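Local coordinates for 3-oxoacyl-(acyl-carrier protein) synthase II (Thermus thermophilus, PDB 1J3N) that probably catalyses the decarboxylative condensation of malonyl-ACP with an acyl chain, the elongation step of fatty acid synthesis, as a thiolase-fold homodimer, at residues R2-T7 with M174-E179; V256-S261 with A401-K406; V295-A300 with D387-N392. All coordinates share one frame; numbering follows the deposited sequence.

Contact 1 (R2-T7 with M174-E179); sequences RRVVVT and MIQLGE
The carbonyl oxygen I175 O is gripped by two donors, one from each segment. R2 NH2 reaches it across the contact at 2.9 Å, and within the helix end G178 N binds I175 O at 3.0 Å. The arginine bond is somewhat bent, with 149° at the hydrogen, and the oxygen lies a little out of the guanidinium plane. The arginine chain extends as far as CD and then bends at chi3 (-67°), which carries NE back toward the helix end. One face of the guanidinium rests over I175 CG2, while G178 CA lies obliquely 3.7 Å from R2 NH2. R2 NH1 forms a salt bridge with D181, so the cation is held by an acid as well as by a helix C-terminus, where the helix dipole would probably welcome positive charge. That terminus is a Schellman motif: E179 N bonds to M174 O, G178 N to I175 O, and G178 has positive phi. In the thiolase fold of the condensing enzymes it belongs to helix 163-176, which here meets the start of strand 4-13. Beside the arginine bond the contact is apolar. The side chains of V4 and I175 cross obliquely, with V4 CG2 3.8 Å from I175 CG2 and V4 CG1 4.0 Å from I175 CD1. V4 CG2 also touches the aliphatic Q176 CG at 3.9 Å. A water bridges the segments, donating to R2 O and accepting from Q176 NE2 at 3.0 Å, while Q176 OE1 takes a hydrogen bond from R173.

Contact 2 (V256-S261 with A401-K406); sequences VGFGRS and AVLAFK
A classic beta bulge interrupts the antiparallel pairing of strands 253-262 and 399-406: V256 and G257 both face A404. Their amides share A404 O, with V256 N at 3.0 Å and G257 N at 3.1 Å; the first approaches nearly along the C=O axis, the second tilted 21° from the carbonyl plane. Beyond the bulge the strands alternate hydrogen-bonded and non-hydrogen-bonded pairs. G257 and G259 form hydrogen-bonded pairs with A404 and V402, and the V402 N to G259 O bond measures 2.7 Å. A404 CB packs directly on the bare backbone of G257, 3.7 Å from G257 CA. On the other face, F258 CG, anti to the backbone N (chi1 178°), lies beside the carbonyl carbon and starts the ring out on the L403 face, where F258 CD1 meets L403 CD2 at 3.7 Å, the two side chains crossing at a slant. F258 CZ lies over the rim of one face of the R260 guanidinium, whose charge is paired with D166 and with E179 of the second subunit. Beside the bulge V256 and K406 cross at about a right angle, and V256 CG1 presses tightly on K406 CB at 3.4 Å. Two antiparallel strands, with helix 163-176 packed against F258 and L403, are in keeping with the layered alpha-beta thiolase fold.

Contact 3 (V295-A300 with D387-N392); sequences VGYINA and DYALSN
The Y297 ring has the backbone N299 N above one face, displaced toward the rim, while A389 CB approaches it obliquely, 3.8 Å from Y297 CD2. Y297 CG, anti to the backbone N (chi1 176°), lies beside the carbonyl carbon, on the side of the chain that leads on to N299. The phenol oxygen is hydrogen-bonded to S330. This is a parallel strand pair of the thiolase-fold sheet: strand 297-299 runs beside strand 388-394, their short axes 4.5 Å apart at closest approach and 18° from parallel. Y297, A389, N299 and S391 occupy one face, toward helix 343-357, whose T351 touches the last three; I298 and L390 occupy the other, where I298 packs on helix 306-324. The backbone bonds alternate between the strands. Y297 O accepts from L390 N at 2.9 Å, L390 O accepts from N299 N at 2.7 Å, and N299 O accepts from N392 N. Ahead of these bonds in the chain, G296 N donates to Y388 O in a nearly straight bond (172° at the hydrogen). Two short CA-H...O contacts accompany the ladder, the nearer joining A389 CA to Y297 O at 3.0 Å. On the I298 face the apolar contact is looser, with I298 CG1 4.4 Å from L390 CB. The N392 side chain, whose ND2 is hydrogen-bonded to E312, crosses that of I298 aslant and brings N392 ND2 to 3.5 Å from I298 CG2.

How the contacts relate
The three contacts illustrate how one mixed sheet is built and flanked by different chemistry at different places. Contacts 2 and 3 are buried, strand-to-strand and dominated by backbone bonds, antiparallel in contact 2 and parallel in contact 3. They are direct neighbours: L403 O and S391 N are 2.8 Å apart, a probable hydrogen bond, and contact 3 is nested in the loop that contact 2 closes. Contact 1, only partly buried, instead joins a strand start to a helix end through an arginine, a water and a few methyls. It meets contact 2 through V6 and F405. Contacts 1 and 2 both reach the second subunit, whereas contact 3 does not.

Contact 1 (R2-T7 with M174-E179)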
ATOM      1  N   ARG A   2      -0.165 -23.413  -7.019  1.00 38.64           N
ATOM      2  CA  ARG A   2      -1.085 -23.971  -6.038  1.00 34.03           C
ATOM      3  C   ARG A   2      -2.426 -23.263  -6.104  1.00 31.47           C
ATOM      4  O   ARG A   2      -2.503 -22.079  -6.427  1.00 28.82           O
ATOM      5  CB  ARG A   2      -0.537 -23.818  -4.614  1.00 34.21           C
ATOM      6  CG  ARG A   2       0.680 -24.650  -4.287  1.00 33.46           C
ATOM      7  CD  ARG A   2       0.977 -24.597  -2.794  1.00 33.82           C
ATOM      8  NE  ARG A   2       1.401 -23.274  -2.344  1.00 31.25           N
ATOM      9  CZ  ARG A   2       1.610 -22.952  -1.071  1.00 30.99           C
ATOM     10  NH1 ARG A   2       1.428 -23.856  -0.118  1.00 32.08           N
ATOM     11  NH2 ARG A   2       2.027 -21.735  -0.749  1.00 28.56           N
ATOM     12  N   ARG A   3      -3.490 -23.993  -5.800  1.00 29.30           N
ATOM     13  CA  ARG A   3      -4.800 -23.385  -5.791  1.00 28.25           C
ATOM     14  C   ARG A   3      -4.895 -22.612  -4.476  1.00 27.44           C
ATOM     15  O   ARG A   3      -4.222 -22.937  -3.496  1.00 25.78           O
ATOM     16  CB  ARG A   3      -5.897 -24.451  -5.877  1.00 28.30           C
ATOM     17  CG  ARG A   3      -5.948 -25.170  -7.222  1.00 32.73           C
ATOM     18  CD  ARG A   3      -7.358 -25.643  -7.546  1.00 36.29           C
ATOM     19  NE  ARG A   3      -7.809 -26.728  -6.680  1.00 38.73           N
ATOM     20  CZ  ARG A   3      -9.036 -26.819  -6.176  1.00 39.60           C
ATOM     21  NH1 ARG A   3      -9.939 -25.886  -6.442  1.00 39.93           N
ATOM     22  NH2 ARG A   3      -9.369 -27.851  -5.415  1.00 41.06           N
ATOM     23  N   VAL A   4      -5.710 -21.570  -4.472  1.00 26.11           N
ATOM     24  CA  VAL A   4      -5.893 -20.758  -3.286  1.00 24.53           C
ATOM     25  C   VAL A   4      -7.391 -20.676  -3.048  1.00 24.19           C
ATOM     26  O   VAL A   4      -8.151 -20.274  -3.938  1.00 23.29           O
ATOM     27  CB  VAL A   4      -5.310 -19.341  -3.486  1.00 23.73           C
ATOM     28  CG1 VAL A   4      -5.613 -18.482  -2.265  1.00 22.89           C
ATOM     29  CG2 VAL A   4      -3.799 -19.428  -3.723  1.00 24.27           C
ATOM     30  N   VAL A   5      -7.816 -21.086  -1.858  1.00 23.40           N
ATOM     31  CA  VAL A   5      -9.225 -21.069  -1.517  1.00 20.22           C
ATOM     32  C   VAL A   5      -9.536 -20.214  -0.292  1.00 21.47           C
ATOM     33  O   VAL A   5      -8.690 -20.012   0.582  1.00 19.52           O
ATOM     34  CB  VAL A   5      -9.751 -22.498  -1.265  1.00 21.84           C
ATOM     35  CG1 VAL A   5      -9.650 -23.324  -2.537  1.00 20.68           C
ATOM     36  CG2 VAL A   5      -8.971 -23.146  -0.131  1.00 19.50           C
ATOM     37  N   VAL A   6     -10.768 -19.720  -0.253  1.00 21.81           N
ATOM     38  CA  VAL A   6     -11.281 -18.881   0.831  1.00 24.52           C
ATOM     39  C   VAL A   6     -11.905 -19.810   1.876  1.00 25.54           C
ATOM     40  O   VAL A   6     -12.840 -20.543   1.569  1.00 25.02           O
ATOM     41  CB  VAL A   6     -12.372 -17.912   0.292  1.00 23.60           C
ATOM     42  CG1 VAL A   6     -12.925 -17.043   1.417  1.00 25.12           C
ATOM     43  CG2 VAL A   6     -11.795 -17.051  -0.819  1.00 24.06           C
ATOM     44  N   THR A   7     -11.393 -19.767   3.105  1.00 24.59           N
ATOM     45  CA  THR A   7     -11.892 -20.630   4.168  1.00 23.20           C
ATOM     46  C   THR A   7     -12.400 -19.878   5.392  1.00 23.48           C
ATOM     47  O   THR A   7     -12.841 -20.493   6.366  1.00 23.84           O
ATOM     48  CB  THR A   7     -10.792 -21.595   4.638  1.00 24.08           C
ATOM     49  OG1 THR A   7      -9.702 -20.839   5.189  1.00 23.67           O
ATOM     50  CG2 THR A   7     -10.285 -22.438   3.467  1.00 21.66           C
ATOM     51  N   MET A 174       0.954 -14.065  -3.151  1.00 22.06           N
ATOM     52  CA  MET A 174       1.806 -14.452  -2.046  1.00 22.65           C
ATOM     53  C   MET A 174       1.722 -15.963  -1.790  1.00 23.53           C
ATOM     54  O   MET A 174       2.736 -16.622  -1.542  1.00 22.64           O
ATOM     55  CB  MET A 174       1.354 -13.675  -0.812  1.00 27.06           C
ATOM     56  CG  MET A 174       2.356 -13.515   0.302  1.00 30.77           C
ATOM     57  SD  MET A 174       1.564 -12.497   1.594  1.00 38.03           S
ATOM     58  CE  MET A 174       1.874 -10.866   0.995  1.00 31.65           C
ATOM     59  N   ILE A 175       0.514 -16.518  -1.830  1.00 22.54           N
ATOM     60  CA  ILE A 175       0.362 -17.955  -1.605  1.00 24.23           C
ATOM     61  C   ILE A 175       0.767 -18.746  -2.858  1.00 25.23           C
ATOM     62  O   ILE A 175       1.452 -19.757  -2.758  1.00 25.63           O
ATOM     63  CB  ILE A 175      -1.100 -18.320  -1.190  1.00 20.95           C
ATOM     64  CG1 ILE A 175      -1.476 -17.580   0.107  1.00 20.74           C
ATOM     65  CG2 ILE A 175      -1.217 -19.822  -0.970  1.00 21.63           C
ATOM     66  CD1 ILE A 175      -2.910 -17.799   0.565  1.00 18.99           C
ATOM     67  N   GLN A 176       0.353 -18.283  -4.038  1.00 27.26           N
ATOM     68  CA  GLN A 176       0.708 -18.973  -5.285  1.00 27.16           C
ATOM     69  C   GLN A 176       2.225 -19.054  -5.460  1.00 27.98           C
ATOM     70  O   GLN A 176       2.750 -20.039  -5.980  1.00 27.00           O
ATOM     71  CB  GLN A 176       0.130 -18.247  -6.502  1.00 26.38           C
ATOM     72  CG  GLN A 176      -1.384 -18.179  -6.579  1.00 22.21           C
ATOM     73  CD  GLN A 176      -1.853 -17.459  -7.833  1.00 21.48           C
ATOM     74  OE1 GLN A 176      -1.392 -16.357  -8.133  1.00 19.29           O
ATOM     75  NE2 GLN A 176      -2.775 -18.077  -8.569  1.00 21.09           N
ATOM     76  N   LEU A 177       2.919 -18.002  -5.029  1.00 28.90           N
ATOM     77  CA  LEU A 177       4.372 -17.910  -5.132  1.00 29.56           C
ATOM     78  C   LEU A 177       5.108 -18.687  -4.033  1.00 30.09           C
ATOM     79  O   LEU A 177       6.332 -18.803  -4.064  1.00 30.17           O
ATOM     80  CB  LEU A 177       4.801 -16.434  -5.091  1.00 28.81           C
ATOM     81  CG  LEU A 177       4.393 -15.508  -6.245  1.00 29.19           C
ATOM     82  CD1 LEU A 177       4.388 -14.060  -5.774  1.00 28.27           C
ATOM     83  CD2 LEU A 177       5.348 -15.689  -7.415  1.00 32.09           C
ATOM     84  N   GLY A 178       4.366 -19.209  -3.061  1.00 30.35           N
ATOM     85  CA  GLY A 178       4.989 -19.962  -1.984  1.00 30.65           C
ATOM     86  C   GLY A 178       5.555 -19.141  -0.832  1.00 30.44           C
ATOM     87  O   GLY A 178       6.305 -19.671  -0.006  1.00 31.85           O
ATOM     88  N   GLU A 179       5.196 -17.860  -0.757  1.00 29.44           N
ATOM     89  CA  GLU A 179       5.693 -16.986   0.311  1.00 28.95           C
ATOM     90  C   GLU A 179       4.912 -17.188   1.607  1.00 27.69           C
ATOM     91  O   GLU A 179       5.332 -16.748   2.678  1.00 26.02           O
ATOM     92  CB  GLU A 179       5.607 -15.509  -0.114  1.00 27.76           C
ATOM     93  CG  GLU A 179       6.332 -15.199  -1.426  1.00 31.05           C
ATOM     94  CD  GLU A 179       6.178 -13.752  -1.865  1.00 32.04           C
ATOM     95  OE1 GLU A 179       5.040 -13.235  -1.828  1.00 34.21           O
ATOM     96  OE2 GLU A 179       7.189 -13.128  -2.257  1.00 33.71           O
TER
HETATM   97  O   HOH W   1      -4.186 -20.684  -8.089  1.00 20.16           O

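Contact 2 (V256-S261 with A401-K406)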
ATOM      1  N   VAL A 256      -9.695 -17.759  -8.180  1.00 23.48           N
ATOM      2  CA  VAL A 256      -9.013 -18.169  -9.405  1.00 23.98           C
ATOM      3  C   VAL A 256      -8.397 -17.064 -10.275  1.00 24.36           C
ATOM      4  O   VAL A 256      -7.459 -17.317 -11.040  1.00 24.07           O
ATOM      5  CB  VAL A 256      -9.982 -18.986 -10.283  1.00 23.95           C
ATOM      6  CG1 VAL A 256     -10.470 -20.208  -9.516  1.00 26.28           C
ATOM      7  CG2 VAL A 256     -11.168 -18.130 -10.676  1.00 25.62           C
ATOM      8  N   GLY A 257      -8.914 -15.848 -10.181  1.00 22.70           N
ATOM      9  CA  GLY A 257      -8.369 -14.792 -11.015  1.00 22.02           C
ATOM     10  C   GLY A 257      -8.169 -13.446 -10.358  1.00 22.03           C
ATOM     11  O   GLY A 257      -8.922 -13.056  -9.468  1.00 23.06           O
ATOM     12  N   PHE A 258      -7.140 -12.738 -10.815  1.00 22.30           N
ATOM     13  CA  PHE A 258      -6.790 -11.416 -10.312  1.00 24.56           C
ATOM     14  C   PHE A 258      -6.384 -10.557 -11.514  1.00 23.06           C
ATOM     15  O   PHE A 258      -5.460 -10.897 -12.251  1.00 21.36           O
ATOM     16  CB  PHE A 258      -5.637 -11.545  -9.304  1.00 24.70           C
ATOM     17  CG  PHE A 258      -5.144 -10.234  -8.749  1.00 25.75           C
ATOM     18  CD1 PHE A 258      -6.032  -9.208  -8.434  1.00 27.62           C
ATOM     19  CD2 PHE A 258      -3.786 -10.046  -8.491  1.00 25.46           C
ATOM     20  CE1 PHE A 258      -5.569  -8.009  -7.861  1.00 24.85           C
ATOM     21  CE2 PHE A 258      -3.317  -8.864  -7.923  1.00 24.09           C
ATOM     22  CZ  PHE A 258      -4.209  -7.845  -7.605  1.00 24.54           C
ATOM     23  N   GLY A 259      -7.101  -9.462 -11.734  1.00 22.44           N
ATOM     24  CA  GLY A 259      -6.777  -8.611 -12.865  1.00 21.49           C
ATOM     25  C   GLY A 259      -6.726  -7.147 -12.497  1.00 20.99           C
ATOM     26  O   GLY A 259      -7.602  -6.640 -11.798  1.00 21.50           O
ATOM     27  N   ARG A 260      -5.698  -6.464 -12.975  1.00 21.52           N
ATOM     28  CA  ARG A 260      -5.529  -5.054 -12.680  1.00 21.12           C
ATOM     29  C   ARG A 260      -5.154  -4.226 -13.897  1.00 21.64           C
ATOM     30  O   ARG A 260      -4.554  -4.727 -14.845  1.00 24.00           O
ATOM     31  CB  ARG A 260      -4.466  -4.881 -11.602  1.00 19.57           C
ATOM     32  CG  ARG A 260      -4.932  -5.297 -10.219  1.00 20.38           C
ATOM     33  CD  ARG A 260      -3.834  -5.062  -9.212  1.00 19.09           C
ATOM     34  NE  ARG A 260      -2.621  -5.781  -9.580  1.00 17.38           N
ATOM     35  CZ  ARG A 260      -1.506  -5.793  -8.854  1.00 19.61           C
ATOM     36  NH1 ARG A 260      -1.454  -5.118  -7.713  1.00 16.37           N
ATOM     37  NH2 ARG A 260      -0.447  -6.490  -9.263  1.00 12.97           N
ATOM     38  N   SER A 261      -5.510  -2.948 -13.852  1.00 20.04           N
ATOM     39  CA  SER A 261      -5.206  -2.029 -14.927  1.00 19.89           C
ATOM     40  C   SER A 261      -5.295  -0.603 -14.377  1.00 20.46           C
ATOM     41  O   SER A 261      -5.672  -0.400 -13.218  1.00 20.28           O
ATOM     42  CB  SER A 261      -6.203  -2.207 -16.073  1.00 20.43           C
ATOM     43  OG  SER A 261      -7.377  -1.452 -15.846  1.00 22.22           O
ATOM     44  N   ALA A 401      -9.104  -2.966 -10.111  1.00 20.19           N
ATOM     45  CA  ALA A 401      -8.759  -4.287  -9.612  1.00 22.00           C
ATOM     46  C   ALA A 401     -10.006  -5.163  -9.672  1.00 21.83           C
ATOM     47  O   ALA A 401     -11.080  -4.773  -9.202  1.00 22.97           O
ATOM     48  CB  ALA A 401      -8.238  -4.186  -8.176  1.00 20.01           C
ATOM     49  N   VAL A 402      -9.853  -6.342 -10.256  1.00 22.65           N
ATOM     50  CA  VAL A 402     -10.949  -7.288 -10.403  1.00 21.79           C
ATOM     51  C   VAL A 402     -10.559  -8.681  -9.903  1.00 22.65           C
ATOM     52  O   VAL A 402      -9.458  -9.167 -10.175  1.00 21.11           O
ATOM     53  CB  VAL A 402     -11.366  -7.407 -11.889  1.00 23.50           C
ATOM     54  CG1 VAL A 402     -12.467  -8.451 -12.047  1.00 17.51           C
ATOM     55  CG2 VAL A 402     -11.828  -6.053 -12.402  1.00 22.10           C
ATOM     56  N   LEU A 403     -11.466  -9.312  -9.163  1.00 21.48           N
ATOM     57  CA  LEU A 403     -11.223 -10.649  -8.656  1.00 22.30           C
ATOM     58  C   LEU A 403     -12.222 -11.592  -9.307  1.00 21.98           C
ATOM     59  O   LEU A 403     -13.377 -11.222  -9.544  1.00 22.29           O
ATOM     60  CB  LEU A 403     -11.381 -10.703  -7.126  1.00 20.93           C
ATOM     61  CG  LEU A 403     -10.338  -9.970  -6.269  1.00 21.63           C
ATOM     62  CD1 LEU A 403     -10.652 -10.186  -4.803  1.00 22.55           C
ATOM     63  CD2 LEU A 403      -8.944 -10.474  -6.575  1.00 22.21           C
ATOM     64  N   ALA A 404     -11.761 -12.800  -9.603  1.00 21.10           N
ATOM     65  CA  ALA A 404     -12.588 -13.829 -10.210  1.00 22.07           C
ATOM     66  C   ALA A 404     -12.677 -15.001  -9.244  1.00 22.78           C
ATOM     67  O   ALA A 404     -11.659 -15.568  -8.837  1.00 21.57           O
ATOM     68  CB  ALA A 404     -11.981 -14.287 -11.538  1.00 20.06           C
ATOM     69  N   PHE A 405     -13.904 -15.367  -8.891  1.00 23.20           N
ATOM     70  CA  PHE A 405     -14.140 -16.465  -7.970  1.00 24.73           C
ATOM     71  C   PHE A 405     -14.789 -17.650  -8.667  1.00 25.05           C
ATOM     72  O   PHE A 405     -15.612 -17.486  -9.566  1.00 26.06           O
ATOM     73  CB  PHE A 405     -15.023 -15.989  -6.815  1.00 23.02           C
ATOM     74  CG  PHE A 405     -14.315 -15.065  -5.856  1.00 26.32           C
ATOM     75  CD1 PHE A 405     -13.337 -15.557  -4.989  1.00 25.81           C
ATOM     76  CD2 PHE A 405     -14.628 -13.708  -5.813  1.00 25.61           C
ATOM     77  CE1 PHE A 405     -12.683 -14.711  -4.090  1.00 25.72           C
ATOM     78  CE2 PHE A 405     -13.977 -12.852  -4.915  1.00 25.50           C
ATOM     79  CZ  PHE A 405     -13.006 -13.357  -4.054  1.00 23.95           C
ATOM     80  N   LYS A 406     -14.410 -18.850  -8.245  1.00 28.69           N
ATOM     81  CA  LYS A 406     -14.957 -20.072  -8.824  1.00 31.88           C
ATOM     82  C   LYS A 406     -15.687 -20.896  -7.772  1.00 32.93           C
ATOM     83  O   LYS A 406     -15.170 -21.111  -6.676  1.00 32.71           O
ATOM     84  CB  LYS A 406     -13.836 -20.916  -9.439  1.00 30.78           C
ATOM     85  CG  LYS A 406     -14.292 -22.290  -9.897  1.00 32.10           C
ATOM     86  CD  LYS A 406     -13.133 -23.136 -10.407  1.00 31.02           C
ATOM     87  CE  LYS A 406     -13.626 -24.521 -10.802  1.00 31.13           C
ATOM     88  NZ  LYS A 406     -12.518 -25.378 -11.308  1.00 33.34           N
TER

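Contact 3 (V295-A300 with D387-N392)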
ATOM      1  N   VAL A 295     -18.932 -16.739 -16.971  1.00 28.91           N
ATOM      2  CA  VAL A 295     -19.279 -15.936 -15.805  1.00 27.62           C
ATOM      3  C   VAL A 295     -20.787 -15.746 -15.745  1.00 26.71           C
ATOM      4  O   VAL A 295     -21.415 -15.428 -16.753  1.00 26.75           O
ATOM      5  CB  VAL A 295     -18.594 -14.542 -15.857  1.00 25.79           C
ATOM      6  CG1 VAL A 295     -19.085 -13.663 -14.706  1.00 28.66           C
ATOM      7  CG2 VAL A 295     -17.088 -14.710 -15.780  1.00 27.15           C
ATOM      8  N   GLY A 296     -21.360 -15.953 -14.562  1.00 24.74           N
ATOM      9  CA  GLY A 296     -22.791 -15.789 -14.385  1.00 25.04           C
ATOM     10  C   GLY A 296     -23.169 -14.669 -13.429  1.00 24.82           C
ATOM     11  O   GLY A 296     -24.330 -14.264 -13.371  1.00 25.08           O
ATOM     12  N   TYR A 297     -22.192 -14.165 -12.679  1.00 24.10           N
ATOM     13  CA  TYR A 297     -22.434 -13.080 -11.729  1.00 25.52           C
ATOM     14  C   TYR A 297     -21.284 -12.074 -11.642  1.00 24.29           C
ATOM     15  O   TYR A 297     -20.117 -12.450 -11.722  1.00 23.42           O
ATOM     16  CB  TYR A 297     -22.683 -13.645 -10.324  1.00 24.79           C
ATOM     17  CG  TYR A 297     -22.838 -12.580  -9.260  1.00 25.95           C
ATOM     18  CD1 TYR A 297     -23.789 -11.569  -9.399  1.00 25.96           C
ATOM     19  CD2 TYR A 297     -22.054 -12.593  -8.099  1.00 25.23           C
ATOM     20  CE1 TYR A 297     -23.966 -10.603  -8.418  1.00 26.55           C
ATOM     21  CE2 TYR A 297     -22.223 -11.621  -7.103  1.00 26.64           C
ATOM     22  CZ  TYR A 297     -23.186 -10.633  -7.274  1.00 27.19           C
ATOM     23  OH  TYR A 297     -23.408  -9.685  -6.298  1.00 29.86           O
ATOM     24  N   ILE A 298     -21.634 -10.798 -11.482  1.00 24.33           N
ATOM     25  CA  ILE A 298     -20.651  -9.734 -11.338  1.00 23.45           C
ATOM     26  C   ILE A 298     -21.038  -8.827 -10.189  1.00 23.64           C
ATOM     27  O   ILE A 298     -22.077  -8.163 -10.242  1.00 27.27           O
ATOM     28  CB  ILE A 298     -20.542  -8.836 -12.588  1.00 23.54           C
ATOM     29  CG1 ILE A 298     -20.091  -9.650 -13.804  1.00 23.56           C
ATOM     30  CG2 ILE A 298     -19.544  -7.719 -12.324  1.00 21.29           C
ATOM     31  CD1 ILE A 298     -19.870  -8.802 -15.057  1.00 25.82           C
ATOM     32  N   ASN A 299     -20.229  -8.806  -9.137  1.00 22.22           N
ATOM     33  CA  ASN A 299     -20.523  -7.911  -8.028  1.00 24.17           C
ATOM     34  C   ASN A 299     -19.918  -6.603  -8.484  1.00 24.34           C
ATOM     35  O   ASN A 299     -18.710  -6.399  -8.395  1.00 24.10           O
ATOM     36  CB  ASN A 299     -19.871  -8.374  -6.722  1.00 22.61           C
ATOM     37  CG  ASN A 299     -20.238  -7.480  -5.552  1.00 24.29           C
ATOM     38  OD1 ASN A 299     -19.643  -6.418  -5.349  1.00 25.47           O
ATOM     39  ND2 ASN A 299     -21.242  -7.893  -4.789  1.00 22.96           N
ATOM     40  N   ALA A 300     -20.774  -5.732  -9.007  1.00 27.03           N
ATOM     41  CA  ALA A 300     -20.346  -4.449  -9.530  1.00 26.44           C
ATOM     42  C   ALA A 300     -19.766  -3.508  -8.495  1.00 27.74           C
ATOM     43  O   ALA A 300     -19.954  -3.678  -7.292  1.00 26.55           O
ATOM     44  CB  ALA A 300     -21.508  -3.771 -10.230  1.00 27.05           C
ATOM     45  N   ASP A 387     -21.015 -20.762 -11.695  1.00 35.56           N
ATOM     46  CA  ASP A 387     -19.715 -21.418 -11.552  1.00 33.27           C
ATOM     47  C   ASP A 387     -18.614 -20.386 -11.373  1.00 31.80           C
ATOM     48  O   ASP A 387     -17.619 -20.640 -10.695  1.00 29.68           O
ATOM     49  CB  ASP A 387     -19.398 -22.257 -12.789  1.00 34.29           C
ATOM     50  CG  ASP A 387     -20.406 -23.361 -13.018  1.00 39.13           C
ATOM     51  OD1 ASP A 387     -20.593 -24.192 -12.104  1.00 39.81           O
ATOM     52  OD2 ASP A 387     -21.010 -23.399 -14.113  1.00 40.22           O
ATOM     53  N   TYR A 388     -18.805 -19.223 -11.994  1.00 29.94           N
ATOM     54  CA  TYR A 388     -17.837 -18.134 -11.934  1.00 30.40           C
ATOM     55  C   TYR A 388     -18.498 -16.764 -11.725  1.00 30.65           C
ATOM     56  O   TYR A 388     -19.598 -16.486 -12.236  1.00 28.26           O
ATOM     57  CB  TYR A 388     -16.999 -18.112 -13.221  1.00 31.23           C
ATOM     58  CG  TYR A 388     -16.049 -19.288 -13.374  1.00 31.82           C
ATOM     59  CD1 TYR A 388     -14.849 -19.337 -12.667  1.00 31.16           C
ATOM     60  CD2 TYR A 388     -16.350 -20.352 -14.231  1.00 31.87           C
ATOM     61  CE1 TYR A 388     -13.965 -20.412 -12.807  1.00 33.05           C
ATOM     62  CE2 TYR A 388     -15.474 -21.438 -14.378  1.00 33.62           C
ATOM     63  CZ  TYR A 388     -14.283 -21.459 -13.664  1.00 34.82           C
ATOM     64  OH  TYR A 388     -13.408 -22.519 -13.806  1.00 37.62           O
ATOM     65  N   ALA A 389     -17.805 -15.910 -10.977  1.00 28.50           N
ATOM     66  CA  ALA A 389     -18.289 -14.569 -10.679  1.00 26.33           C
ATOM     67  C   ALA A 389     -17.127 -13.590 -10.540  1.00 27.24           C
ATOM     68  O   ALA A 389     -16.026 -13.969 -10.110  1.00 24.50           O
ATOM     69  CB  ALA A 389     -19.099 -14.586  -9.387  1.00 26.58           C
ATOM     70  N   LEU A 390     -17.368 -12.335 -10.911  1.00 24.49           N
ATOM     71  CA  LEU A 390     -16.343 -11.308 -10.783  1.00 23.83           C
ATOM     72  C   LEU A 390     -16.735 -10.316  -9.694  1.00 23.31           C
ATOM     73  O   LEU A 390     -17.921 -10.151  -9.384  1.00 25.29           O
ATOM     74  CB  LEU A 390     -16.152 -10.542 -12.100  1.00 23.55           C
ATOM     75  CG  LEU A 390     -15.568 -11.268 -13.316  1.00 24.38           C
ATOM     76  CD1 LEU A 390     -15.329 -10.254 -14.426  1.00 22.54           C
ATOM     77  CD2 LEU A 390     -14.257 -11.964 -12.936  1.00 20.51           C
ATOM     78  N   SER A 391     -15.728  -9.669  -9.120  1.00 22.15           N
ATOM     79  CA  SER A 391     -15.908  -8.650  -8.100  1.00 23.99           C
ATOM     80  C   SER A 391     -15.127  -7.437  -8.600  1.00 23.48           C
ATOM     81  O   SER A 391     -13.902  -7.472  -8.662  1.00 21.11           O
ATOM     82  CB  SER A 391     -15.345  -9.119  -6.763  1.00 25.43           C
ATOM     83  OG  SER A 391     -15.754  -8.241  -5.730  1.00 26.53           O
ATOM     84  N   ASN A 392     -15.833  -6.365  -8.953  1.00 24.18           N
ATOM     85  CA  ASN A 392     -15.183  -5.172  -9.489  1.00 22.01           C
ATOM     86  C   ASN A 392     -14.881  -4.055  -8.499  1.00 22.72           C
ATOM     87  O   ASN A 392     -15.635  -3.814  -7.560  1.00 22.46           O
ATOM     88  CB  ASN A 392     -16.013  -4.578 -10.636  1.00 22.23           C
ATOM     89  CG  ASN A 392     -16.051  -5.474 -11.872  1.00 23.82           C
ATOM     90  OD1 ASN A 392     -15.190  -6.329 -12.063  1.00 22.41           O
ATOM     91  ND2 ASN A 392     -17.047  -5.257 -12.730  1.00 23.61           N
TER